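Kinesin-like protein (Caenorhabditis elegans, PDB 5X3E) probably hydrolyses ATP to drive movement along microtubules, as a motor protein of the kinesin-6 family. Local coordinates at residues Cys40-Tyr45 with Pro50-Ile55; Ile60-Pro65 with Asp416-Asn421; Leu115-Gly120 with Met361-Cys366. All blocks are in the same frame, centred on the assembly; numbering follows the deposited sequence.

In the fold
Interactions 1 and 2 are close neighbours at the rim of the motor domain, with centres about 9 Å apart. They meet in the small antiparallel sheet: strand 52-54 of interaction 1 pairs with strand 59-62 of interaction 2 through I53 O and Q61 N, 2.8 Å apart in a probable hydrogen bond, and S51 O to V63 N continues the ladder just beyond. L52 and N421 also pack together, bringing helix 418-424 against the same sheet. Interaction 3 lies deeper, its centre about 20 Å from each of the others and its nearest atoms about 7 Å from interaction 1 and 6 Å from interaction 2. It holds G120, first residue of a probable P-loop.

Interaction 1 of 3, residues Cys40-Tyr45 with Pro50-Ile55; sequences CRLCPY and PSLIAI
The methyl ends of L42 and L52 meet head-on, tip to tip, and join the last residue of strand 37-42 to the first of strand 52-54. Starting from L42, CB points at the opposing segment but is still too far back to touch it. CG stands beside the backbone N and anti to the carbonyl carbon (chi1 -50°), a setting that sends both methyls across. CD2 ends 3.5 Å from L52 CD2; CD1 meets the same L52 CD2 less closely and also comes to 4.2 Å from A54 CB. The L52 side chain turns inward through a chi1 of 63°, with CG in the crowded position between N and carbonyl carbon. Branched leucines suit both places, since two methyls can divide themselves between neighbours, and the small A54 leaves room for L42 CD1. I60 and V411 add to the apolar surroundings of L42.

Beyond the strands, Y45 lies roughly perpendicular to P50, with Y45 CE2 3.8 Å from P50 CB. The compact proline ring offers a rigid apolar patch to the flat tyrosine, whose OH makes a weak hydrogen bond to T49 O. No hydrogen bond spans the two segments. Mainly apolar side-chain packing thus sets an N-terminal strand of the central sheet against the outermost strand of the small antiparallel sheet, the subsidiary lobe found beside the core of kinesin motor domains.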
loop_
_atom_site.group_PDB
_atom_site.type_symbol
_atom_site.label_atom_id
_atom_site.label_comp_id
_atom_site.label_asym_id
_atom_site.label_seq_id
_atom_site.Cartn_x
_atom_site.Cartn_y
_atom_site.Cartn_z
ATOM N N CYS A 40 -5.014 15.097 2.728
ATOM C CA CYS A 40 -5.596 15.011 4.057
ATOM C C CYS A 40 -7.096 14.771 3.933
ATOM O O CYS A 40 -7.749 15.329 3.045
ATOM C CB CYS A 40 -5.300 16.287 4.856
ATOM S SG CYS A 40 -5.943 16.298 6.534
ATOM N N ARG A 41 -7.636 13.932 4.817
ATOM C CA ARG A 41 -9.050 13.568 4.781
ATOM C C ARG A 41 -9.651 13.711 6.170
ATOM O O ARG A 41 -9.217 13.036 7.110
ATOM C CB ARG A 41 -9.261 12.143 4.267
ATOM C CG ARG A 41 -10.729 11.768 4.229
ATOM C CD ARG A 41 -10.953 10.311 3.900
ATOM N NE ARG A 41 -12.312 10.096 3.416
ATOM C CZ ARG A 41 -12.825 8.906 3.129
ATOM N NH1 ARG A 41 -12.091 7.813 3.285
ATOM N NH2 ARG A 41 -14.072 8.808 2.689
ATOM N N LEU A 42 -10.668 14.566 6.284
ATOM C CA LEU A 42 -11.378 14.746 7.543
ATOM C C LEU A 42 -12.481 13.698 7.675
ATOM O O LEU A 42 -13.230 13.448 6.723
ATOM C CB LEU A 42 -12.001 16.145 7.608
ATOM C CG LEU A 42 -11.170 17.395 7.296
ATOM C CD1 LEU A 42 -11.882 18.647 7.808
ATOM C CD2 LEU A 42 -9.759 17.313 7.820
ATOM N N CYS A 43 -12.584 13.090 8.846
ATOM C CA CYS A 43 -13.680 12.164 9.078
ATOM C C CYS A 43 -14.924 12.934 9.531
ATOM O O CYS A 43 -14.836 14.107 9.904
ATOM C CB CYS A 43 -13.283 11.128 10.124
ATOM S SG CYS A 43 -12.803 11.853 11.683
ATOM N N PRO A 44 -16.102 12.306 9.490
ATOM C CA PRO A 44 -17.310 12.993 9.970
ATOM C C PRO A 44 -17.189 13.403 11.435
ATOM O O PRO A 44 -16.683 12.652 12.272
ATOM C CB PRO A 44 -18.418 11.954 9.758
ATOM C CG PRO A 44 -17.702 10.643 9.537
ATOM C CD PRO A 44 -16.434 11.020 8.852
ATOM N N TYR A 45 -17.652 14.620 11.731
ATOM C CA TYR A 45 -17.596 15.194 13.076
ATOM C C TYR A 45 -18.869 15.987 13.342
ATOM O O TYR A 45 -19.091 17.033 12.723
ATOM C CB TYR A 45 -16.365 16.083 13.250
ATOM C CG TYR A 45 -16.380 16.891 14.528
ATOM C CD1 TYR A 45 -16.414 16.269 15.768
ATOM C CD2 TYR A 45 -16.358 18.280 14.494
ATOM C CE1 TYR A 45 -16.431 17.002 16.934
ATOM C CE2 TYR A 45 -16.372 19.023 15.656
ATOM C CZ TYR A 45 -16.405 18.378 16.874
ATOM O OH TYR A 45 -16.423 19.120 18.033
ATOM N N PRO A 50 -14.551 22.303 16.661
ATOM C CA PRO A 50 -13.552 21.501 15.949
ATOM C C PRO A 50 -12.129 21.958 16.232
ATOM O O PRO A 50 -11.860 23.134 16.480
ATOM C CB PRO A 50 -13.922 21.741 14.480
ATOM C CG PRO A 50 -14.434 23.149 14.484
ATOM C CD PRO A 50 -15.096 23.380 15.818
ATOM N N SER A 51 -11.201 20.999 16.205
ATOM C CA SER A 51 -9.797 21.347 16.390
ATOM C C SER A 51 -9.139 21.808 15.096
ATOM O O SER A 51 -8.043 22.378 15.146
ATOM C CB SER A 51 -9.020 20.163 16.974
ATOM O OG SER A 51 -9.054 19.045 16.107
ATOM N N LEU A 52 -9.775 21.574 13.949
ATOM C CA LEU A 52 -9.285 22.092 12.679
ATOM C C LEU A 52 -10.431 22.146 11.676
ATOM O O LEU A 52 -11.424 21.422 11.793
ATOM C CB LEU A 52 -8.104 21.266 12.137
ATOM C CG LEU A 52 -8.128 19.783 11.732
ATOM C CD1 LEU A 52 -8.615 18.871 12.852
ATOM C CD2 LEU A 52 -8.915 19.539 10.450
ATOM N N ILE A 53 -10.279 23.030 10.691
ATOM C CA ILE A 53 -11.306 23.318 9.695
ATOM C C ILE A 53 -10.655 23.405 8.322
ATOM O O ILE A 53 -9.567 23.970 8.171
ATOM C CB ILE A 53 -12.076 24.619 10.024
ATOM C CG1 ILE A 53 -12.946 24.421 11.265
ATOM C CG2 ILE A 53 -12.939 25.064 8.850
ATOM C CD1 ILE A 53 -14.041 23.391 11.054
ATOM N N ALA A 54 -11.327 22.845 7.320
ATOM C CA ALA A 54 -10.855 22.936 5.948
ATOM C C ALA A 54 -11.197 24.298 5.359
ATOM O O ALA A 54 -12.239 24.882 5.667
ATOM C CB ALA A 54 -11.465 21.821 5.097
ATOM N N ILE A 55 -10.302 24.809 4.516
ATOM C CA ILE A 55 -10.476 26.130 3.925
ATOM C C ILE A 55 -10.522 26.030 2.406
ATOM O O ILE A 55 -11.600 25.998 1.803
ATOM C CB ILE A 55 -9.347 27.082 4.354
ATOM C CG1 ILE A 55 -9.136 27.032 5.863
ATOM C CG2 ILE A 55 -9.663 28.499 3.918
ATOM C CD1 ILE A 55 -7.958 27.861 6.313
#

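Interaction 2 of 3, residues Ile60-Pro65 with Asp416-Asn421; sequences IQTVLP and DDYDEN
T62 is the first residue of strand 59-62 to touch Y418, the tyrosine that opens helix 418-424. The T62 side chain runs nearly square to that of the tyrosine, and its methyl CG2, anti to the backbone N, approaches Y418 OH to 3.3 Å and CE1 about as closely. Threonine suits this place because its two branches serve different neighbours: while the methyl meets the ring, OG1 is hydrogen-bonded to K79 O in the next strand. V63 turns its side chain away and contributes backbone instead, its O standing obliquely 3.2 Å from Y418 CE1. L64 also starts away from the helix, but its long branched side chain brings CD1 to the hydroxyl, with Y418 CZ 4.0 Å from L64 CD1. P65 finishes the segment with a CH-pi contact: its CD sits over one face of the Y418 ring, 4.2 Å from the centroid and 24° off the normal, displaced toward the rim. A proline ring, with its polarised CD hydrogens, is a natural partner for an aromatic face.

Y418 itself leaves the helix with CG anti to its N (chi1 175°), which carries the ring out to the end of the strand and the residues that follow it. With an alanine here, P65 CD is likely to lose its aromatic platform and the T62 methyl to face a gap. No hydrogen bond crosses between the segments, so one tyrosine joins the helix to the end of strand 59-62 and the segment after it through dispersion and CH-pi attraction, a surface contact that depends on shape more than on charge.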
loop_
_atom_site.group_PDB
_atom_site.type_symbol
_atom_site.label_atom_id
_atom_site.label_comp_id
_atom_site.label_asym_id
_atom_site.label_seq_id
_atom_site.Cartn_x
_atom_site.Cartn_y
_atom_site.Cartn_z
ATOM N N ILE A 60 -5.869 23.744 5.509
ATOM C CA ILE A 60 -6.536 23.399 6.762
ATOM C C ILE A 60 -6.005 24.311 7.857
ATOM O O ILE A 60 -4.791 24.514 7.965
ATOM C CB ILE A 60 -6.314 21.921 7.141
ATOM C CG1 ILE A 60 -7.242 21.015 6.338
ATOM C CG2 ILE A 60 -6.519 21.703 8.635
ATOM C CD1 ILE A 60 -7.176 19.576 6.763
ATOM N N GLN A 61 -6.906 24.859 8.669
ATOM C CA GLN A 61 -6.537 25.761 9.751
ATOM C C GLN A 61 -6.715 25.089 11.106
ATOM O O GLN A 61 -7.715 24.408 11.346
ATOM C CB GLN A 61 -7.377 27.038 9.718
ATOM C CG GLN A 61 -7.047 28.000 10.840
ATOM C CD GLN A 61 -7.888 29.253 10.803
ATOM O OE1 GLN A 61 -8.371 29.719 11.836
ATOM N NE2 GLN A 61 -8.070 29.810 9.611
ATOM N N THR A 62 -5.747 25.308 11.990
ATOM C CA THR A 62 -5.795 24.810 13.357
ATOM C C THR A 62 -6.700 25.692 14.219
ATOM O O THR A 62 -6.783 26.907 14.021
ATOM C CB THR A 62 -4.379 24.767 13.930
ATOM O OG1 THR A 62 -3.514 24.101 13.001
ATOM C CG2 THR A 62 -4.344 24.025 15.237
ATOM N N VAL A 63 -7.375 25.073 15.192
ATOM C CA VAL A 63 -8.330 25.772 16.054
ATOM C C VAL A 63 -8.142 25.308 17.496
ATOM O O VAL A 63 -8.421 24.147 17.816
ATOM C CB VAL A 63 -9.786 25.546 15.614
ATOM C CG1 VAL A 63 -10.748 26.204 16.601
ATOM C CG2 VAL A 63 -10.017 26.063 14.196
ATOM N N LEU A 64 -7.667 26.202 18.360
ATOM C CA LEU A 64 -7.558 25.885 19.780
ATOM C C LEU A 64 -8.944 25.641 20.373
ATOM O O LEU A 64 -9.840 26.481 20.207
ATOM C CB LEU A 64 -6.865 27.012 20.546
ATOM C CG LEU A 64 -5.343 27.020 20.675
ATOM C CD1 LEU A 64 -4.685 27.034 19.312
ATOM C CD2 LEU A 64 -4.902 28.229 21.481
ATOM N N PRO A 65 -9.162 24.517 21.071
ATOM C CA PRO A 65 -10.433 24.195 21.736
ATOM C C PRO A 65 -10.832 25.224 22.793
ATOM O O PRO A 65 -10.055 25.477 23.713
ATOM C CB PRO A 65 -10.153 22.834 22.382
ATOM C CG PRO A 65 -9.052 22.246 21.557
ATOM C CD PRO A 65 -8.193 23.412 21.172
ATOM N N ASP A 416 -10.720 16.606 20.943
ATOM C CA ASP A 416 -9.916 15.674 21.723
ATOM C C ASP A 416 -8.615 15.331 21.007
ATOM O O ASP A 416 -7.566 15.184 21.646
ATOM C CB ASP A 416 -10.725 14.409 21.998
ATOM C CG ASP A 416 -11.864 14.654 22.952
ATOM O OD1 ASP A 416 -11.849 15.702 23.631
ATOM O OD2 ASP A 416 -12.786 13.814 22.999
ATOM N N ASP A 417 -8.662 15.197 19.680
ATOM C CA ASP A 417 -7.501 14.827 18.882
ATOM C C ASP A 417 -6.677 16.028 18.432
ATOM O O ASP A 417 -5.961 15.928 17.430
ATOM C CB ASP A 417 -7.932 14.019 17.654
ATOM C CG ASP A 417 -8.350 12.603 17.994
ATOM O OD1 ASP A 417 -8.434 12.272 19.198
ATOM O OD2 ASP A 417 -8.602 11.821 17.049
ATOM N N TYR A 418 -6.746 17.148 19.152
ATOM C CA TYR A 418 -6.080 18.368 18.702
ATOM C C TYR A 418 -4.569 18.180 18.609
ATOM O O TYR A 418 -3.973 18.363 17.542
ATOM C CB TYR A 418 -6.409 19.526 19.647
ATOM C CG TYR A 418 -5.656 20.796 19.319
ATOM C CD1 TYR A 418 -6.175 21.720 18.425
ATOM C CD2 TYR A 418 -4.414 21.061 19.890
ATOM C CE1 TYR A 418 -5.491 22.877 18.120
ATOM C CE2 TYR A 418 -3.717 22.213 19.583
ATOM C CZ TYR A 418 -4.258 23.119 18.698
ATOM O OH TYR A 418 -3.564 24.267 18.396
ATOM N N ASP A 419 -3.930 17.831 19.730
ATOM C CA ASP A 419 -2.474 17.726 19.752
ATOM C C ASP A 419 -1.969 16.646 18.805
ATOM O O ASP A 419 -0.900 16.796 18.202
ATOM C CB ASP A 419 -1.993 17.461 21.179
ATOM C CG ASP A 419 -2.180 18.662 22.087
ATOM O OD1 ASP A 419 -1.982 19.799 21.611
ATOM O OD2 ASP A 419 -2.533 18.473 23.270
ATOM N N GLU A 420 -2.723 15.555 18.654
ATOM C CA GLU A 420 -2.299 14.495 17.747
ATOM C C GLU A 420 -2.459 14.901 16.288
ATOM O O GLU A 420 -1.728 14.400 15.425
ATOM C CB GLU A 420 -3.077 13.214 18.038
ATOM C CG GLU A 420 -2.630 12.500 19.305
ATOM C CD GLU A 420 -1.185 12.038 19.230
ATOM O OE1 GLU A 420 -0.746 11.632 18.131
ATOM O OE2 GLU A 420 -0.488 12.084 20.268
ATOM N N ASN A 421 -3.399 15.801 15.989
ATOM C CA ASN A 421 -3.500 16.321 14.629
ATOM C C ASN A 421 -2.342 17.256 14.309
ATOM O O ASN A 421 -1.963 17.396 13.142
ATOM C CB ASN A 421 -4.837 17.035 14.430
ATOM C CG ASN A 421 -6.025 16.086 14.501
ATOM O OD1 ASN A 421 -5.887 14.875 14.320
ATOM N ND2 ASN A 421 -7.203 16.638 14.765
#

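Interaction 3 of 3, residues Leu115-Gly120 with Met361-Cys366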
loop_
_atom_site.group_PDB
_atom_site.type_symbol
_atom_site.label_atom_id
_atom_site.label_comp_id
_atom_site.label_asym_id
_atom_site.label_seq_id
_atom_site.Cartn_x
_atom_site.Cartn_y
_atom_site.Cartn_z
ATOM N N LEU A 115 3.372 3.868 -4.169
ATOM C CA LEU A 115 3.297 3.641 -2.731
ATOM C C LEU A 115 2.258 4.573 -2.125
ATOM O O LEU A 115 2.262 5.775 -2.405
ATOM C CB LEU A 115 4.665 3.865 -2.071
ATOM C CG LEU A 115 4.751 3.832 -0.545
ATOM C CD1 LEU A 115 4.234 2.517 0.006
ATOM C CD2 LEU A 115 6.190 4.050 -0.115
ATOM N N LEU A 116 1.372 4.023 -1.296
ATOM C CA LEU A 116 0.304 4.802 -0.678
ATOM C C LEU A 116 0.224 4.478 0.807
ATOM O O LEU A 116 0.081 3.309 1.181
ATOM C CB LEU A 116 -1.037 4.530 -1.362
ATOM C CG LEU A 116 -2.215 5.484 -1.126
ATOM C CD1 LEU A 116 -3.153 5.290 -2.268
ATOM C CD2 LEU A 116 -2.951 5.228 0.184
ATOM N N PHE A 117 0.324 5.510 1.644
ATOM C CA PHE A 117 0.170 5.400 3.088
ATOM C C PHE A 117 -1.158 6.005 3.527
ATOM O O PHE A 117 -1.620 6.999 2.961
ATOM C CB PHE A 117 1.277 6.140 3.842
ATOM C CG PHE A 117 2.658 5.629 3.589
ATOM C CD1 PHE A 117 3.136 4.515 4.264
ATOM C CD2 PHE A 117 3.501 6.298 2.722
ATOM C CE1 PHE A 117 4.423 4.056 4.051
ATOM C CE2 PHE A 117 4.783 5.849 2.506
ATOM C CZ PHE A 117 5.249 4.724 3.172
ATOM N N THR A 118 -1.754 5.416 4.560
ATOM C CA THR A 118 -2.776 6.088 5.356
ATOM C C THR A 118 -2.204 6.323 6.749
ATOM O O THR A 118 -1.719 5.386 7.392
ATOM C CB THR A 118 -4.082 5.282 5.431
ATOM O OG1 THR A 118 -3.827 3.958 5.915
ATOM C CG2 THR A 118 -4.743 5.201 4.066
ATOM N N TYR A 119 -2.237 7.576 7.192
ATOM C CA TYR A 119 -1.627 8.006 8.443
ATOM C C TYR A 119 -2.676 8.663 9.334
ATOM O O TYR A 119 -3.654 9.230 8.841
ATOM C CB TYR A 119 -0.479 8.987 8.165
ATOM C CG TYR A 119 0.276 9.445 9.387
ATOM C CD1 TYR A 119 1.409 8.772 9.815
ATOM C CD2 TYR A 119 -0.137 10.560 10.105
ATOM C CE1 TYR A 119 2.105 9.185 10.933
ATOM C CE2 TYR A 119 0.551 10.979 11.226
ATOM C CZ TYR A 119 1.673 10.287 11.634
ATOM O OH TYR A 119 2.371 10.699 12.745
ATOM N N GLY A 120 -2.484 8.571 10.641
ATOM C CA GLY A 120 -3.348 9.284 11.563
ATOM C C GLY A 120 -3.497 8.553 12.883
ATOM O O GLY A 120 -2.849 7.544 13.143
ATOM N N MET A 361 8.557 8.718 13.098
ATOM C CA MET A 361 9.466 9.859 13.088
ATOM C C MET A 361 10.503 9.720 11.978
ATOM O O MET A 361 10.844 10.705 11.311
ATOM C CB MET A 361 10.145 9.986 14.452
ATOM C CG MET A 361 10.711 11.357 14.767
ATOM S SD MET A 361 11.305 11.448 16.471
ATOM C CE MET A 361 9.790 11.160 17.391
ATOM N N THR A 362 11.014 8.501 11.765
ATOM C CA THR A 362 11.940 8.255 10.663
ATOM C C THR A 362 11.269 8.485 9.315
ATOM O O THR A 362 11.899 8.990 8.376
ATOM C CB THR A 362 12.488 6.830 10.744
ATOM O OG1 THR A 362 13.028 6.593 12.049
ATOM C CG2 THR A 362 13.565 6.616 9.700
ATOM N N LEU A 363 9.999 8.093 9.194
ATOM C CA LEU A 363 9.256 8.330 7.962
ATOM C C LEU A 363 9.144 9.819 7.664
ATOM O O LEU A 363 9.359 10.253 6.526
ATOM C CB LEU A 363 7.867 7.700 8.059
ATOM C CG LEU A 363 6.976 7.829 6.823
ATOM C CD1 LEU A 363 7.659 7.229 5.608
ATOM C CD2 LEU A 363 5.628 7.177 7.076
ATOM N N ARG A 364 8.804 10.616 8.683
ATOM C CA ARG A 364 8.733 12.064 8.516
ATOM C C ARG A 364 10.054 12.620 8.001
ATOM O O ARG A 364 10.089 13.329 6.988
ATOM C CB ARG A 364 8.347 12.728 9.842
ATOM C CG ARG A 364 7.401 13.925 9.714
ATOM C CD ARG A 364 7.444 14.821 10.952
ATOM N NE ARG A 364 7.553 14.050 12.191
ATOM C CZ ARG A 364 6.522 13.649 12.928
ATOM N NH1 ARG A 364 5.282 13.942 12.559
ATOM N NH2 ARG A 364 6.732 12.948 14.036
ATOM N N GLN A 365 11.154 12.304 8.694
ATOM C CA GLN A 365 12.469 12.776 8.276
ATOM C C GLN A 365 12.782 12.351 6.846
ATOM O O GLN A 365 13.371 13.120 6.076
ATOM C CB GLN A 365 13.541 12.254 9.237
ATOM C CG GLN A 365 13.315 12.634 10.690
ATOM C CD GLN A 365 14.259 11.914 11.637
ATOM O OE1 GLN A 365 15.238 11.302 11.209
ATOM N NE2 GLN A 365 13.966 11.982 12.932
ATOM N N CYS A 366 12.390 11.133 6.470
ATOM C CA CYS A 366 12.754 10.620 5.154
ATOM C C CYS A 366 12.006 11.332 4.031
ATOM O O CYS A 366 12.609 11.654 3.000
ATOM C CB CYS A 366 12.537 9.111 5.100
ATOM S SG CYS A 366 13.841 8.202 5.967
#
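L363 and F117 meet where strand 114-119, a central strand of the P-loop NTPase fold, faces helix 350-375, which by its place after the DLAGSE sequence corresponds to the switch II helix of kinesins. L363 contributes the largest share of the buried surface. A chi1 of -178° sets its CG opposite the backbone N and carries CD1 out to the F117 ring, where it stops 4.2 Å from F117 CZ, approaching obliquely. Leucine suits a helix face turned to a sheet, since its apolar CD1 can rest beside the aromatic carbons without needing a polar partner.

F117 answers with the far end of its ring. With chi1 at -62° the phenyl stands out from the strand toward the helix. I405 and V332, on the strands flanking it, also touch its side chain, as expected of a bulky residue in the middle of a buried sheet.

Y119, two residues on, points to the same side but meets the next helix residue, R364. The tyrosine OH lies 4.4 Å from R364 NH1, a loose approach with no hydrogen bond between them. The long arginine chain leaves the helix at a slant and bends back to bring its guanidinium near the hydroxyl. Arginine suits this partly exposed helix position, where a charge is tolerated, while the aromatic Y119 suits the buried core and also packs edge-to-face with F427.

Immediately afterwards comes G120, which probably opens the Walker A motif. At its backbone angles a side chain would collide with the O of Y119, and its own O accepts a hydrogen bond from K126 NZ. Back along the strand, L115 CD1 sits 4.0 Å above the plane of the F117 ring, offset toward its rim.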